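Local coordinates for packaging enzyme P4 (PDB 4BLO), which hydrolyses nucleoside triphosphates and, as a hexameric RecA-like helicase of phage phi6, probably drives the packaging of viral RNA into the capsid, at residues L19-P24 against I36-I41; L27-R32 against F194-A199; A46-L51 against G57-V62; S133-E138 against G260-T265. All coordinates share one frame; numbering follows the deposited sequence.

Contact 1: L19-P24 against I36-I41; sequences LLDASP and INTVVI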
loop_
_atom_site.group_PDB
_atom_site.type_symbol
_atom_site.label_atom_id
_atom_site.label_comp_id
_atom_site.label_asym_id
_atom_site.label_seq_id
_atom_site.Cartn_x
_atom_site.Cartn_y
_atom_site.Cartn_z
ATOM N N LEU L 19 -32.158 25.833 -13.154
ATOM C CA LEU L 19 -31.423 25.304 -12.004
ATOM C C LEU L 19 -30.055 24.778 -12.422
ATOM O O LEU L 19 -29.062 25.038 -11.737
ATOM C CB LEU L 19 -32.209 24.186 -11.302
ATOM C CG LEU L 19 -33.425 24.581 -10.457
ATOM C CD1 LEU L 19 -34.360 23.406 -10.287
ATOM C CD2 LEU L 19 -33.012 25.126 -9.084
ATOM N N LEU L 20 -30.008 24.071 -13.563
ATOM C CA LEU L 20 -28.793 23.482 -14.117
ATOM C C LEU L 20 -27.804 24.552 -14.616
ATOM O O LEU L 20 -26.604 24.444 -14.337
ATOM C CB LEU L 20 -29.143 22.490 -15.245
ATOM C CG LEU L 20 -29.782 21.163 -14.817
ATOM C CD1 LEU L 20 -30.534 20.534 -15.950
ATOM C CD2 LEU L 20 -28.751 20.185 -14.278
ATOM N N ASP L 21 -28.307 25.591 -15.313
ATOM C CA ASP L 21 -27.491 26.680 -15.862
ATOM C C ASP L 21 -27.016 27.660 -14.792
ATOM O O ASP L 21 -25.928 28.222 -14.924
ATOM C CB ASP L 21 -28.285 27.448 -16.936
ATOM C CG ASP L 21 -28.587 26.662 -18.201
ATOM O OD1 ASP L 21 -28.291 25.447 -18.237
ATOM O OD2 ASP L 21 -29.137 27.262 -19.148
ATOM N N ALA L 22 -27.847 27.883 -13.759
ATOM C CA ALA L 22 -27.598 28.824 -12.669
ATOM C C ALA L 22 -26.333 28.504 -11.878
ATOM O O ALA L 22 -25.575 29.418 -11.554
ATOM C CB ALA L 22 -28.790 28.852 -11.723
ATOM N N SER L 23 -26.112 27.222 -11.561
ATOM C CA SER L 23 -24.968 26.818 -10.756
ATOM C C SER L 23 -24.038 25.816 -11.479
ATOM O O SER L 23 -24.463 24.692 -11.807
ATOM C CB SER L 23 -25.440 26.223 -9.429
ATOM O OG SER L 23 -26.250 25.073 -9.621
ATOM N N PRO L 24 -22.749 26.210 -11.695
ATOM C CA PRO L 24 -21.780 25.256 -12.257
ATOM C C PRO L 24 -21.312 24.288 -11.159
ATOM O O PRO L 24 -20.914 24.734 -10.076
ATOM C CB PRO L 24 -20.647 26.151 -12.778
ATOM C CG PRO L 24 -20.781 27.437 -12.048
ATOM C CD PRO L 24 -22.102 27.487 -11.330
ATOM N N ILE L 36 -19.213 18.744 -14.140
ATOM C CA ILE L 36 -20.388 18.031 -14.633
ATOM C C ILE L 36 -20.973 18.841 -15.791
ATOM O O ILE L 36 -21.319 20.010 -15.605
ATOM C CB ILE L 36 -21.429 17.758 -13.496
ATOM C CG1 ILE L 36 -20.924 16.651 -12.549
ATOM C CG2 ILE L 36 -22.805 17.377 -14.076
ATOM C CD1 ILE L 36 -21.610 16.567 -11.216
ATOM N N ASN L 37 -21.090 18.211 -16.984
ATOM C CA ASN L 37 -21.670 18.862 -18.155
ATOM C C ASN L 37 -23.184 18.822 -18.038
ATOM O O ASN L 37 -23.827 17.793 -18.268
ATOM C CB ASN L 37 -21.176 18.270 -19.481
ATOM C CG ASN L 37 -21.521 19.105 -20.703
ATOM O OD1 ASN L 37 -21.548 18.599 -21.826
ATOM N ND2 ASN L 37 -21.767 20.414 -20.530
ATOM N N THR L 38 -23.730 19.964 -17.621
ATOM C CA THR L 38 -25.135 20.256 -17.386
ATOM C C THR L 38 -25.958 20.040 -18.674
ATOM O O THR L 38 -27.067 19.505 -18.590
ATOM C CB THR L 38 -25.196 21.693 -16.816
ATOM O OG1 THR L 38 -25.339 21.611 -15.404
ATOM C CG2 THR L 38 -26.284 22.579 -17.425
ATOM N N VAL L 39 -25.400 20.433 -19.847
ATOM C CA VAL L 39 -26.013 20.373 -21.185
ATOM C C VAL L 39 -26.593 18.978 -21.463
ATOM O O VAL L 39 -27.733 18.871 -21.916
ATOM C CB VAL L 39 -25.003 20.794 -22.288
ATOM C CG1 VAL L 39 -25.629 20.750 -23.678
ATOM C CG2 VAL L 39 -24.431 22.178 -22.005
ATOM N N VAL L 40 -25.818 17.926 -21.156
ATOM C CA VAL L 40 -26.179 16.517 -21.349
ATOM C C VAL L 40 -27.504 16.201 -20.611
ATOM O O VAL L 40 -28.383 15.576 -21.212
ATOM C CB VAL L 40 -25.010 15.581 -20.905
ATOM C CG1 VAL L 40 -25.333 14.112 -21.148
ATOM C CG2 VAL L 40 -23.713 15.954 -21.615
ATOM N N ILE L 41 -27.657 16.676 -19.342
ATOM C CA ILE L 41 -28.858 16.461 -18.512
ATOM C C ILE L 41 -30.057 17.153 -19.182
ATOM O O ILE L 41 -31.127 16.538 -19.302
ATOM C CB ILE L 41 -28.658 16.910 -17.033
ATOM C CG1 ILE L 41 -27.419 16.229 -16.394
ATOM C CG2 ILE L 41 -29.901 16.619 -16.199
ATOM C CD1 ILE L 41 -26.668 17.079 -15.439
#
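Leu20 and Thr38 face each other where helix 7-22 ends and helix 38-54 begins, and their side chains run at a slant to one another. The two branches of Thr38 have separate tasks. Its methyl CG2 lies 3.6 Å from Leu20 CB, while its hydroxyl OG1 donates a hydrogen bond of 3.3 Å to the main-chain Leu20 O. That bond bends at the acceptor: the C=O...OG1 angle is 112°, and the donor stands well above the carbonyl plane.

Beyond the hydroxyl, Leu20 reaches toward helix 38-54. With CG anti to the carbonyl carbon (chi1 -72°), the branch points across to the second helix, and both its methyls meet Ile41, with Leu20 CD2 3.9 Å from Ile41 CD1 and Leu20 CD1 4.0 Å from Ile41 CG2. Ile175 of helix 167-179 touches both residues and makes the pair part of a three-helix apolar cluster. On the solvent side, Asp21 OD1 comes within 3.6 Å of Thr38 CG2, but its charge is met by a salt bridge to Lys42, one turn further along the second helix.

Four residues after Leu20 comes Pro24, whose nitrogen carries no hydrogen and cannot give Leu20 O the usual helical bond. The threonine hydroxyl thus brings a donor to a carbonyl at a helix end, beside an apolar patch.

Contact 2: L27-R32 against F194-A199; sequences LQVLGR and FRLKGA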
loop_
_atom_site.group_PDB
_atom_site.type_symbol
_atom_site.label_atom_id
_atom_site.label_comp_id
_atom_site.label_asym_id
_atom_site.label_seq_id
_atom_site.Cartn_x
_atom_site.Cartn_y
_atom_site.Cartn_z
ATOM N N LEU L 27 -17.451 17.349 -9.174
ATOM C CA LEU L 27 -17.419 16.215 -8.262
ATOM C C LEU L 27 -15.989 15.767 -8.101
ATOM O O LEU L 27 -15.169 15.977 -8.993
ATOM C CB LEU L 27 -18.321 15.066 -8.723
ATOM C CG LEU L 27 -18.791 14.132 -7.611
ATOM C CD1 LEU L 27 -19.974 14.707 -6.866
ATOM C CD2 LEU L 27 -19.127 12.778 -8.153
ATOM N N GLN L 28 -15.603 15.289 -6.932
ATOM C CA GLN L 28 -14.267 14.819 -6.631
ATOM C C GLN L 28 -14.349 13.603 -5.724
ATOM O O GLN L 28 -15.226 13.542 -4.847
ATOM C CB GLN L 28 -13.435 15.925 -5.984
ATOM C CG GLN L 28 -11.928 15.654 -5.997
ATOM C CD GLN L 28 -11.177 16.435 -4.948
ATOM O OE1 GLN L 28 -11.746 17.000 -4.015
ATOM N NE2 GLN L 28 -9.877 16.480 -5.078
ATOM N N VAL L 29 -13.452 12.651 -5.957
ATOM C CA VAL L 29 -13.228 11.530 -5.058
ATOM C C VAL L 29 -12.014 11.115 -4.217
ATOM O O VAL L 29 -12.079 11.113 -2.988
ATOM C CB VAL L 29 -13.417 10.177 -5.774
ATOM C CG1 VAL L 29 -13.530 9.051 -4.758
ATOM C CG2 VAL L 29 -14.644 10.220 -6.672
ATOM N N LEU L 30 -10.910 10.770 -4.878
ATOM C CA LEU L 30 -9.522 10.812 -4.424
ATOM C C LEU L 30 -8.567 11.466 -5.428
ATOM O O LEU L 30 -7.360 11.524 -5.193
ATOM C CB LEU L 30 -9.031 9.404 -4.079
ATOM C CG LEU L 30 -9.586 8.788 -2.794
ATOM C CD1 LEU L 30 -8.840 7.509 -2.444
ATOM C CD2 LEU L 30 -9.516 9.784 -1.646
ATOM N N GLY L 31 -9.105 11.947 -6.546
ATOM C CA GLY L 31 -8.285 12.476 -7.619
ATOM C C GLY L 31 -8.457 13.975 -7.711
ATOM O O GLY L 31 -8.384 14.674 -6.692
ATOM N N ARG L 32 -8.695 14.662 -9.110
ATOM C CA ARG L 32 -8.887 16.098 -9.340
ATOM C C ARG L 32 -10.385 16.420 -9.496
ATOM O O ARG L 32 -11.123 15.596 -10.074
ATOM C CB ARG L 32 -8.089 16.575 -10.572
ATOM C CG ARG L 32 -6.625 16.885 -10.211
ATOM C CD ARG L 32 -5.885 17.804 -11.172
ATOM N NE ARG L 32 -5.914 17.313 -12.554
ATOM C CZ ARG L 32 -5.015 16.484 -13.080
ATOM N NH1 ARG L 32 -4.003 16.037 -12.348
ATOM N NH2 ARG L 32 -5.120 16.099 -14.347
ATOM N N PHE L 194 -17.910 -0.719 -4.580
ATOM C CA PHE L 194 -16.957 -1.814 -4.648
ATOM C C PHE L 194 -15.674 -1.419 -5.413
ATOM O O PHE L 194 -14.660 -2.113 -5.302
ATOM C CB PHE L 194 -17.636 -3.067 -5.245
ATOM C CG PHE L 194 -18.605 -3.769 -4.303
ATOM C CD1 PHE L 194 -18.939 -3.212 -3.068
ATOM C CD2 PHE L 194 -19.175 -4.990 -4.647
ATOM C CE1 PHE L 194 -19.825 -3.860 -2.205
ATOM C CE2 PHE L 194 -20.057 -5.638 -3.780
ATOM C CZ PHE L 194 -20.376 -5.068 -2.566
ATOM N N ARG L 195 -15.696 -0.275 -6.118
ATOM C CA ARG L 195 -14.541 0.207 -6.869
ATOM C C ARG L 195 -13.929 1.458 -6.209
ATOM O O ARG L 195 -13.111 2.149 -6.823
ATOM C CB ARG L 195 -14.913 0.449 -8.340
ATOM C CG ARG L 195 -14.868 -0.835 -9.137
ATOM C CD ARG L 195 -15.686 -0.795 -10.395
ATOM N NE ARG L 195 -15.720 -2.114 -11.020
ATOM C CZ ARG L 195 -16.807 -2.864 -11.113
ATOM N NH1 ARG L 195 -17.968 -2.422 -10.650
ATOM N NH2 ARG L 195 -16.746 -4.057 -11.686
ATOM N N LEU L 196 -14.257 1.693 -4.926
ATOM C CA LEU L 196 -13.691 2.810 -4.186
ATOM C C LEU L 196 -12.292 2.434 -3.729
ATOM O O LEU L 196 -12.130 1.652 -2.778
ATOM C CB LEU L 196 -14.571 3.236 -2.996
ATOM C CG LEU L 196 -15.868 3.999 -3.304
ATOM C CD1 LEU L 196 -16.732 4.115 -2.070
ATOM C CD2 LEU L 196 -15.592 5.384 -3.885
ATOM N N LYS L 197 -11.274 2.981 -4.449
ATOM C CA LYS L 197 -9.873 2.704 -4.140
ATOM C C LYS L 197 -9.407 3.704 -3.113
ATOM O O LYS L 197 -9.770 4.868 -3.180
ATOM C CB LYS L 197 -8.948 2.693 -5.381
ATOM C CG LYS L 197 -9.566 3.167 -6.694
ATOM C CD LYS L 197 -9.560 2.052 -7.762
ATOM C CE LYS L 197 -9.797 2.509 -9.181
ATOM N NZ LYS L 197 -11.077 1.987 -9.808
ATOM N N GLY L 198 -8.659 3.222 -2.143
ATOM C CA GLY L 198 -8.144 4.020 -1.040
ATOM C C GLY L 198 -7.998 3.207 0.225
ATOM O O GLY L 198 -8.480 2.069 0.312
ATOM N N ALA L 199 -7.320 3.789 1.222
ATOM C CA ALA L 199 -7.117 3.124 2.506
ATOM C C ALA L 199 -8.399 3.194 3.341
ATOM O O ALA L 199 -8.925 4.295 3.563
ATOM C CB ALA L 199 -5.949 3.753 3.250
#
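Val29 and Leu30 present adjacent side chains to the loop 194-199, each by way of a methyl group. In Val29, CG1 is anti to the backbone N (chi1 -166°), and this branch approaches Leu196 CD2, at the tip of an extended side chain, at 4.3 Å. In Leu30, CG is anti to the carbonyl carbon (chi1 -73°), and CD1 lies 3.8 Å from Gly198 CA, although the exact position of this methyl is doubtful, as it is modelled too close to Lys197 O. At its backbone angles a CB on Gly198 would jam against Lys197 O, which suits glycine here.

No hydrogen bond spans the two loops. Within 27-32, however, Gln28 NE2 reaches back to Gly31 O at 2.8 Å, nearly in the plane of its own amide; Gly96 O and Tyr98 N take up the same amide from outside and fix its rotation.

Segment 27-32 turns between strands 26-27 and 34-35, whereas 194-199 links helix 190-193 to helix 208-222. Arg195 NH2 hydrogen-bonds to Gln28 O, and Lys197 NZ weakly to Leu30 O, of a neighbouring subunit. Helix 208-222 runs beneath both loops, with Val208 against Val29 and Phe209 against Leu196, while helix 92-95 packs on Gln28.

Contact 3: A46-L51 against G57-V62; sequences AAVMEL and GSLAGV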
loop_
_atom_site.group_PDB
_atom_site.type_symbol
_atom_site.label_atom_id
_atom_site.label_comp_id
_atom_site.label_asym_id
_atom_site.label_seq_id
_atom_site.Cartn_x
_atom_site.Cartn_y
_atom_site.Cartn_z
ATOM N N ALA L 46 -35.152 16.896 -22.601
ATOM C CA ALA L 46 -35.779 17.188 -23.898
ATOM C C ALA L 46 -36.153 15.901 -24.666
ATOM O O ALA L 46 -37.247 15.819 -25.223
ATOM C CB ALA L 46 -34.847 18.045 -24.737
ATOM N N ALA L 47 -35.260 14.895 -24.655
ATOM C CA ALA L 47 -35.458 13.606 -25.314
ATOM C C ALA L 47 -36.587 12.800 -24.650
ATOM O O ALA L 47 -37.379 12.171 -25.366
ATOM C CB ALA L 47 -34.164 12.805 -25.301
ATOM N N VAL L 48 -36.665 12.835 -23.294
ATOM C CA VAL L 48 -37.672 12.137 -22.484
ATOM C C VAL L 48 -39.052 12.751 -22.760
ATOM O O VAL L 48 -40.002 12.005 -23.036
ATOM C CB VAL L 48 -37.314 12.152 -20.971
ATOM C CG1 VAL L 48 -38.494 11.731 -20.097
ATOM C CG2 VAL L 48 -36.112 11.262 -20.694
ATOM N N MET L 49 -39.141 14.099 -22.726
ATOM C CA MET L 49 -40.383 14.834 -22.973
ATOM C C MET L 49 -40.904 14.601 -24.393
ATOM O O MET L 49 -42.116 14.446 -24.572
ATOM C CB MET L 49 -40.202 16.344 -22.718
ATOM C CG MET L 49 -39.799 16.712 -21.280
ATOM S SD MET L 49 -40.742 15.910 -19.963
ATOM C CE MET L 49 -42.174 16.861 -20.002
ATOM N N GLU L 50 -39.990 14.573 -25.392
ATOM C CA GLU L 50 -40.338 14.366 -26.794
ATOM C C GLU L 50 -40.934 12.968 -26.999
ATOM O O GLU L 50 -41.926 12.827 -27.729
ATOM C CB GLU L 50 -39.118 14.575 -27.701
ATOM C CG GLU L 50 -39.512 14.952 -29.120
ATOM C CD GLU L 50 -38.414 14.826 -30.155
ATOM O OE1 GLU L 50 -37.363 15.487 -29.993
ATOM O OE2 GLU L 50 -38.604 14.064 -31.129
ATOM N N LEU L 51 -40.335 11.945 -26.328
ATOM C CA LEU L 51 -40.800 10.555 -26.383
ATOM C C LEU L 51 -42.130 10.396 -25.631
ATOM O O LEU L 51 -43.013 9.680 -26.113
ATOM C CB LEU L 51 -39.738 9.609 -25.810
ATOM C CG LEU L 51 -39.969 8.119 -26.049
ATOM C CD1 LEU L 51 -39.555 7.706 -27.451
ATOM C CD2 LEU L 51 -39.244 7.318 -25.033
ATOM N N GLY L 57 -48.268 10.118 -22.813
ATOM C CA GLY L 57 -47.795 10.529 -21.494
ATOM C C GLY L 57 -46.974 9.414 -20.893
ATOM O O GLY L 57 -45.786 9.592 -20.598
ATOM N N SER L 58 -47.590 8.225 -20.764
ATOM C CA SER L 58 -47.010 6.988 -20.262
ATOM C C SER L 58 -45.747 6.601 -21.057
ATOM O O SER L 58 -45.745 6.679 -22.288
ATOM C CB SER L 58 -48.051 5.872 -20.323
ATOM O OG SER L 58 -47.645 4.729 -19.589
ATOM N N LEU L 59 -44.670 6.228 -20.332
ATOM C CA LEU L 59 -43.371 5.832 -20.873
ATOM C C LEU L 59 -42.856 4.552 -20.225
ATOM O O LEU L 59 -43.121 4.298 -19.042
ATOM C CB LEU L 59 -42.362 6.972 -20.643
ATOM C CG LEU L 59 -41.684 7.632 -21.873
ATOM C CD1 LEU L 59 -42.577 7.675 -23.100
ATOM C CD2 LEU L 59 -41.196 9.004 -21.545
ATOM N N ALA L 60 -42.080 3.771 -21.001
ATOM C CA ALA L 60 -41.439 2.546 -20.539
ATOM C C ALA L 60 -39.990 2.835 -20.159
ATOM O O ALA L 60 -39.251 3.453 -20.937
ATOM C CB ALA L 60 -41.506 1.487 -21.619
ATOM N N GLY L 61 -39.607 2.404 -18.958
ATOM C CA GLY L 61 -38.260 2.571 -18.406
ATOM C C GLY L 61 -37.144 2.174 -19.353
ATOM O O GLY L 61 -36.089 2.807 -19.373
ATOM N N VAL L 62 -37.391 1.136 -20.170
ATOM C CA VAL L 62 -36.479 0.621 -21.189
ATOM C C VAL L 62 -36.216 1.679 -22.254
ATOM O O VAL L 62 -35.104 1.775 -22.756
ATOM C CB VAL L 62 -37.040 -0.663 -21.864
ATOM C CG1 VAL L 62 -35.915 -1.525 -22.425
ATOM C CG2 VAL L 62 -37.918 -1.471 -20.915
#
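The main-chain carbonyl groups of Val48 and Leu51 are the flat surfaces that Leu59 meets, one with each of its methyls. Leu59 CD1 sits over a face of the Leu51 carbonyl, nearly equidistant from both atoms of the double bond: 3.6 Å from Leu51 O and 3.7 Å from Leu51 C. The other methyl approaches the oxygen end of its group instead, with Leu59 CD2 3.6 Å from Val48 O and clearly off the carbonyl plane. These are van der Waals contacts, and no hydrogen bond passes between the segments.

Side chains extend the same contact at a slant. Leu51 CG is anti to the backbone N (chi1 -169°), which directs the branch along the helix flank and puts Leu51 CD2 3.9 Å from Leu59 CD1. One turn earlier, Val48 CG1 lies 4.1 Å from Leu59 CD2. Leu59 therefore fits against two residues spaced three apart on one side of the helix.

The arrangement is a helix followed by a returning loop: helix 38-54 ends, the chain reverses, and the loop 57-62, extended at 58-60, comes back beside the last turns on the way to helix 66-69. Backbone hydrogen bonds join Leu59 to Ile3 and Gly61 to Asp159.

Other elements close round the helix. Leu69 of helix 66-69 covers Val48, Met49 turns toward Ile10 and Val13 of helix 7-22, and Ile64 touches Leu59. At the end of the loop, Val62 packs on Ala104 of a neighbouring subunit.

Contact 4: S133-E138 against G260-T265; sequences SITLNE and GNVSRT. With CA (calcium ion), chain B; ADP (adenosine-5'-diphosphate), chain C.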
loop_
_atom_site.group_PDB
_atom_site.type_symbol
_atom_site.label_atom_id
_atom_site.label_comp_id
_atom_site.label_asym_id
_atom_site.label_seq_id
_atom_site.Cartn_x
_atom_site.Cartn_y
_atom_site.Cartn_z
ATOM N N SER L 133 -34.005 -4.257 -1.195
ATOM C CA SER L 133 -34.698 -4.277 -2.479
ATOM C C SER L 133 -36.211 -4.496 -2.299
ATOM O O SER L 133 -37.001 -3.890 -3.025
ATOM C CB SER L 133 -34.101 -5.348 -3.389
ATOM O OG SER L 133 -32.745 -5.064 -3.691
ATOM N N ILE L 134 -36.601 -5.323 -1.302
ATOM C CA ILE L 134 -37.993 -5.620 -0.940
ATOM C C ILE L 134 -38.655 -4.355 -0.394
ATOM O O ILE L 134 -39.728 -3.996 -0.872
ATOM C CB ILE L 134 -38.053 -6.820 0.054
ATOM C CG1 ILE L 134 -38.128 -8.164 -0.709
ATOM C CG2 ILE L 134 -39.138 -6.702 1.146
ATOM C CD1 ILE L 134 -39.423 -8.438 -1.632
ATOM N N THR L 135 -37.998 -3.669 0.566
ATOM C CA THR L 135 -38.494 -2.433 1.182
ATOM C C THR L 135 -38.633 -1.348 0.109
ATOM O O THR L 135 -39.663 -0.668 0.059
ATOM C CB THR L 135 -37.575 -1.987 2.325
ATOM O OG1 THR L 135 -37.518 -3.028 3.288
ATOM C CG2 THR L 135 -38.053 -0.708 2.995
ATOM N N LEU L 136 -37.612 -1.231 -0.773
ATOM C CA LEU L 136 -37.608 -0.260 -1.850
ATOM C C LEU L 136 -38.840 -0.411 -2.784
ATOM O O LEU L 136 -39.524 0.576 -3.055
ATOM C CB LEU L 136 -36.294 -0.379 -2.651
ATOM C CG LEU L 136 -36.170 0.499 -3.912
ATOM C CD1 LEU L 136 -36.199 1.989 -3.574
ATOM C CD2 LEU L 136 -34.935 0.155 -4.682
ATOM N N ASN L 137 -39.133 -1.632 -3.242
ATOM C CA ASN L 137 -40.182 -1.817 -4.226
ATOM C C ASN L 137 -41.578 -1.996 -3.619
ATOM O O ASN L 137 -42.545 -1.507 -4.217
ATOM C CB ASN L 137 -39.828 -2.960 -5.165
ATOM C CG ASN L 137 -38.618 -2.612 -6.014
ATOM O OD1 ASN L 137 -38.711 -1.954 -7.051
ATOM N ND2 ASN L 137 -37.430 -2.948 -5.531
ATOM N N GLU L 138 -41.696 -2.644 -2.441
ATOM C CA GLU L 138 -43.002 -2.850 -1.808
ATOM C C GLU L 138 -43.419 -1.668 -0.952
ATOM O O GLU L 138 -44.534 -1.182 -1.139
ATOM C CB GLU L 138 -43.029 -4.120 -0.956
ATOM C CG GLU L 138 -42.961 -5.398 -1.763
ATOM C CD GLU L 138 -43.185 -6.660 -0.954
ATOM O OE1 GLU L 138 -42.772 -6.714 0.227
ATOM O OE2 GLU L 138 -43.753 -7.620 -1.523
ATOM N N GLY L 260 -35.607 -8.258 6.929
ATOM C CA GLY L 260 -36.752 -7.933 6.073
ATOM C C GLY L 260 -37.526 -6.677 6.409
ATOM O O GLY L 260 -38.378 -6.256 5.616
ATOM N N ASN L 261 -37.234 -6.060 7.576
ATOM C CA ASN L 261 -37.911 -4.848 8.051
ATOM C C ASN L 261 -36.963 -3.671 8.152
ATOM O O ASN L 261 -35.748 -3.826 8.008
ATOM C CB ASN L 261 -38.551 -5.091 9.429
ATOM C CG ASN L 261 -39.616 -6.144 9.436
ATOM O OD1 ASN L 261 -40.712 -5.933 8.919
ATOM N ND2 ASN L 261 -39.319 -7.297 10.037
ATOM N N VAL L 262 -37.542 -2.496 8.470
ATOM C CA VAL L 262 -36.827 -1.244 8.700
ATOM C C VAL L 262 -36.496 -1.148 10.189
ATOM O O VAL L 262 -37.377 -1.061 11.032
ATOM C CB VAL L 262 -37.595 -0.013 8.186
ATOM C CG1 VAL L 262 -36.865 1.260 8.573
ATOM C CG2 VAL L 262 -37.780 -0.081 6.673
ATOM N N SER L 263 -35.216 -1.207 10.484
ATOM C CA SER L 263 -34.631 -1.182 11.811
ATOM C C SER L 263 -34.499 0.261 12.342
ATOM O O SER L 263 -34.795 0.503 13.519
ATOM C CB SER L 263 -33.263 -1.861 11.757
ATOM O OG SER L 263 -32.659 -2.027 13.027
ATOM N N ARG L 264 -34.042 1.208 11.483
ATOM C CA ARG L 264 -33.839 2.622 11.830
ATOM C C ARG L 264 -34.074 3.580 10.648
ATOM O O ARG L 264 -33.791 3.226 9.501
ATOM C CB ARG L 264 -32.421 2.852 12.369
ATOM C CG ARG L 264 -32.273 2.528 13.847
ATOM C CD ARG L 264 -30.825 2.515 14.285
ATOM N NE ARG L 264 -30.382 3.847 14.690
ATOM C CZ ARG L 264 -29.176 4.121 15.175
ATOM N NH1 ARG L 264 -28.275 3.157 15.317
ATOM N NH2 ARG L 264 -28.861 5.363 15.522
ATOM N N THR L 265 -34.587 4.805 10.938
ATOM C CA THR L 265 -34.778 5.865 9.943
ATOM C C THR L 265 -34.379 7.233 10.466
ATOM O O THR L 265 -34.371 7.484 11.670
ATOM C CB THR L 265 -36.191 5.947 9.382
ATOM O OG1 THR L 265 -37.155 6.183 10.414
ATOM C CG2 THR L 265 -36.533 4.797 8.457
HETATM CA CA CA B . -31.139 -6.650 -3.652
HETATM P PB ADP C . -31.242 -7.228 -0.129
HETATM O O1B ADP C . -30.952 -6.445 1.174
HETATM O O2B ADP C . -31.652 -6.238 -1.226
HETATM O O3B ADP C . -30.021 -7.992 -0.565
HETATM P PA ADP C . -33.784 -8.584 -0.670
HETATM O O1A ADP C . -33.456 -8.839 -2.152
HETATM O O2A ADP C . -34.700 -7.424 -0.572
HETATM O O3A ADP C . -32.435 -8.264 0.133
HETATM O "O5'" ADP C . -34.477 -9.860 -0.035
HETATM C "C5'" ADP C . -34.432 -10.090 1.387
HETATM C "C4'" ADP C . -35.259 -11.293 1.750
HETATM O "O4'" ADP C . -34.708 -12.465 1.113
HETATM C "C3'" ADP C . -35.264 -11.615 3.240
HETATM O "O3'" ADP C . -36.247 -10.866 3.946
HETATM C "C2'" ADP C . -35.522 -13.122 3.249
HETATM O "O2'" ADP C . -36.903 -13.451 3.149
HETATM C "C1'" ADP C . -34.759 -13.573 1.996
HETATM N N9 ADP C . -33.401 -14.056 2.251
HETATM C C8 ADP C . -32.220 -13.414 1.982
HETATM N N7 ADP C . -31.149 -14.087 2.327
HETATM C C5 ADP C . -31.663 -15.264 2.862
HETATM C C6 ADP C . -31.045 -16.407 3.415
HETATM N N6 ADP C . -29.726 -16.527 3.589
HETATM N N1 ADP C . -31.848 -17.414 3.835
HETATM C C2 ADP C . -33.173 -17.271 3.726
HETATM N N3 ADP C . -33.867 -16.237 3.239
HETATM C C4 ADP C . -33.047 -15.259 2.817
#
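Thr135 and Val262 touch through a single pair of methyls, and no hydrogen bond joins their segments, yet the two segments border the same ADP. Thr135 CG2 meets Val262 CG2 at 3.7 Å, the side chains crossing at about a right angle. In Thr135, OG1 is anti to the carbonyl carbon (chi1 -59°), which leaves CG2 anti to the backbone N and facing Val262. OG1 is hydrogen-bonded to Gly131 O, before it in the chain, and to Lys139 NZ, after it; Lys139 NZ also makes a weak bond to Gly260 O.

The helix carries the phosphate chemistry. Ser133 N donates to ADP O2B at 3.1 Å in a nearly straight bond (164°), and Ile134 N donates to ADP O2A at 2.9 Å. Ser133 OG binds the calcium ion at 2.3 Å, and ADP O2B binds it at 2.5 Å; Asp187 is hydrogen-bonded to the same hydroxyl. Ser133 O in turn receives both Asn137 N and Asn137 ND2, the latter at 2.7 Å with the acceptor close to the amide plane, which helps steady the first helical turn.

On the other segment, Gly260 has positive phi and places its CA 3.7 Å from ADP O3'. Further along, Ser263 and Arg264 form a classic beta bulge opposite Leu256, and Arg264 touches another bound ADP, consistent with a nucleotide site shared between subunits.

With Lys132 NZ and the Gly129 and Gly131 amides completing a Walker A P-loop, amide hydrogens, the lysine and the metal together probably offset the negative charge of the diphosphate.

In the fold
Contact 4 alone touches nucleotide and metal: its polar chemistry is directed at the ligand from the start of the helix that follows interior strand 120-126, while its segments themselves meet through methyls. The other three are chiefly apolar. Contacts 1 and 3 share helix 38-54, one at its first turn and one near its last, about 21 Å apart between centres; contact 1 is partly exposed and adds a hydroxyl bond, whereas contact 3 is buried and packs methyls against side chains and main-chain carbonyls without a hydrogen bond. Contact 2 is also buried, but joins two loops at a subunit interface. It and contact 3 lie on opposite sides of the chain's centre, as do contacts 1 and 4.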